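Local coordinates for protein DNA polymerase III subunit beta (Deinococcus radiodurans, PDB 4TRT) that forms a ring-shaped head-to-tail homodimer around DNA, a sliding clamp that probably tethers DNA polymerases and other proteins and confers processivity, at residues L321-P326 against A355-L360. Residues are numbered along the deposited sequence; the frame is centred on the assembly and turned at random.
Unlike the reference sequence in segment 355-360: A355 (reference Gly), V356 (reference Gly), M357 (reference His), V358 (reference Gly), T359 (reference His), L360 (reference Ala).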
loop_
_atom_site.group_PDB
_atom_site.type_symbol
_atom_site.label_atom_id
_atom_site.label_comp_id
_atom_site.label_asym_id
_atom_site.label_seq_id
_atom_site.Cartn_x
_atom_site.Cartn_y
_atom_site.Cartn_z
ATOM N N LEU A 321 20.246 -9.143 -4.891
ATOM C CA LEU A 321 19.602 -7.908 -4.460
ATOM C C LEU A 321 19.589 -7.798 -2.942
ATOM O O LEU A 321 19.826 -6.705 -2.406
ATOM C CB LEU A 321 18.191 -7.789 -5.031
ATOM C CG LEU A 321 18.141 -7.596 -6.556
ATOM C CD1 LEU A 321 16.703 -7.496 -7.032
ATOM C CD2 LEU A 321 18.943 -6.372 -6.984
ATOM N N ASP A 322 19.338 -8.912 -2.251
ATOM C CA ASP A 322 19.441 -8.947 -0.778
ATOM C C ASP A 322 20.828 -8.467 -0.352
ATOM O O ASP A 322 20.955 -7.619 0.528
ATOM C CB ASP A 322 19.287 -10.370 -0.220
ATOM C CG ASP A 322 17.869 -10.904 -0.264
ATOM O OD1 ASP A 322 16.903 -10.140 -0.390
ATOM O OD2 ASP A 322 17.732 -12.142 -0.125
ATOM N N ALA A 323 21.865 -9.042 -0.965
ATOM C CA ALA A 323 23.247 -8.775 -0.579
ATOM C C ALA A 323 23.659 -7.326 -0.877
ATOM O O ALA A 323 24.394 -6.722 -0.099
ATOM C CB ALA A 323 24.194 -9.757 -1.265
ATOM N N LEU A 324 23.195 -6.785 -2.001
ATOM C CA LEU A 324 23.512 -5.411 -2.390
ATOM C C LEU A 324 22.763 -4.339 -1.622
ATOM O O LEU A 324 23.189 -3.168 -1.607
ATOM C CB LEU A 324 23.257 -5.198 -3.883
ATOM C CG LEU A 324 24.175 -5.978 -4.806
ATOM C CD1 LEU A 324 23.714 -5.760 -6.238
ATOM C CD2 LEU A 324 25.626 -5.537 -4.611
ATOM N N GLY A 325 21.635 -4.715 -1.019
ATOM C CA GLY A 325 20.729 -3.769 -0.379
ATOM C C GLY A 325 21.406 -2.716 0.473
ATOM O O GLY A 325 21.193 -1.527 0.259
ATOM N N PRO A 326 22.221 -3.141 1.445
ATOM C CA PRO A 326 22.929 -2.198 2.331
ATOM C C PRO A 326 24.109 -1.433 1.705
ATOM O O PRO A 326 24.704 -0.617 2.373
ATOM C CB PRO A 326 23.451 -3.104 3.448
ATOM C CG PRO A 326 22.595 -4.325 3.398
ATOM C CD PRO A 326 22.335 -4.526 1.938
ATOM N N ALA A 355 28.841 -8.966 2.457
ATOM C CA ALA A 355 27.987 -10.098 2.098
ATOM C C ALA A 355 28.858 -11.152 1.419
ATOM O O ALA A 355 29.697 -10.820 0.582
ATOM C CB ALA A 355 26.878 -9.668 1.149
ATOM N N VAL A 356 28.649 -12.416 1.782
ATOM C CA VAL A 356 29.241 -13.528 1.066
ATOM C C VAL A 356 28.116 -14.230 0.328
ATOM O O VAL A 356 27.079 -14.562 0.926
ATOM C CB VAL A 356 29.951 -14.521 2.007
ATOM C CG1 VAL A 356 30.494 -15.731 1.227
ATOM C CG2 VAL A 356 31.063 -13.815 2.766
ATOM N N MET A 357 28.328 -14.419 -0.967
ATOM C CA MET A 357 27.372 -15.050 -1.868
ATOM C C MET A 357 27.961 -16.325 -2.429
ATOM O O MET A 357 29.128 -16.336 -2.816
ATOM C CB MET A 357 27.156 -14.136 -3.069
ATOM C CG MET A 357 26.286 -12.929 -2.807
ATOM S SD MET A 357 24.598 -13.120 -3.390
ATOM C CE MET A 357 24.612 -14.361 -4.688
ATOM N N VAL A 358 27.156 -17.371 -2.515
ATOM C CA VAL A 358 27.526 -18.573 -3.240
ATOM C C VAL A 358 26.977 -18.528 -4.664
ATOM O O VAL A 358 25.993 -17.844 -4.924
ATOM C CB VAL A 358 27.017 -19.834 -2.516
ATOM C CG1 VAL A 358 27.583 -19.871 -1.090
ATOM C CG2 VAL A 358 25.489 -19.914 -2.517
ATOM N N THR A 359 27.643 -19.226 -5.590
ATOM C CA THR A 359 27.164 -19.336 -6.976
ATOM C C THR A 359 26.094 -20.438 -7.076
ATOM O O THR A 359 25.997 -21.289 -6.193
ATOM C CB THR A 359 28.326 -19.627 -7.967
ATOM O OG1 THR A 359 29.031 -20.808 -7.579
ATOM C CG2 THR A 359 29.301 -18.464 -8.021
ATOM N N LEU A 360 25.294 -20.405 -8.141
ATOM C CA LEU A 360 24.365 -21.509 -8.467
ATOM C C LEU A 360 25.157 -22.657 -9.093
ATOM O O LEU A 360 26.101 -22.418 -9.848
ATOM C CB LEU A 360 23.283 -21.037 -9.440
ATOM C CG LEU A 360 22.314 -19.968 -8.909
ATOM C CD1 LEU A 360 21.429 -19.415 -10.027
ATOM C CD2 LEU A 360 21.437 -20.520 -7.792
#
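M357 sets its CG beside the backbone N and anti to the carbonyl carbon (chi1 -76°), and the bend at chi2 (-101°) then lays SD against the methyl of A323. SD lies 4.0 Å from CB of A323, and CG of M357 is hardly farther from that same CB, at 4.1 Å. A355, two residues earlier on the same face of the strand, meets A323 methyl to methyl, CB to CB at 3.6 Å. The CA atoms of these two alanines are just 5.6 Å apart, so that helix and strand pass with little side-chain bulk between them. The contact is wholly apolar, without a hydrogen bond across it. It belongs to the C-terminal domain of the beta sliding clamp, where the C-terminal part of helix 317-324 packs on strand 353-357, a member of an antiparallel sheet between strands 175-181 and 342-346. F344 from the latter strand touches both A323 and M357, extending the buried apolar cluster. The same helix segment also has polar ties: the carbonyl O of A323 is hydrogen-bonded to the hydroxyl of Y353, and D322 forms a salt bridge with R174.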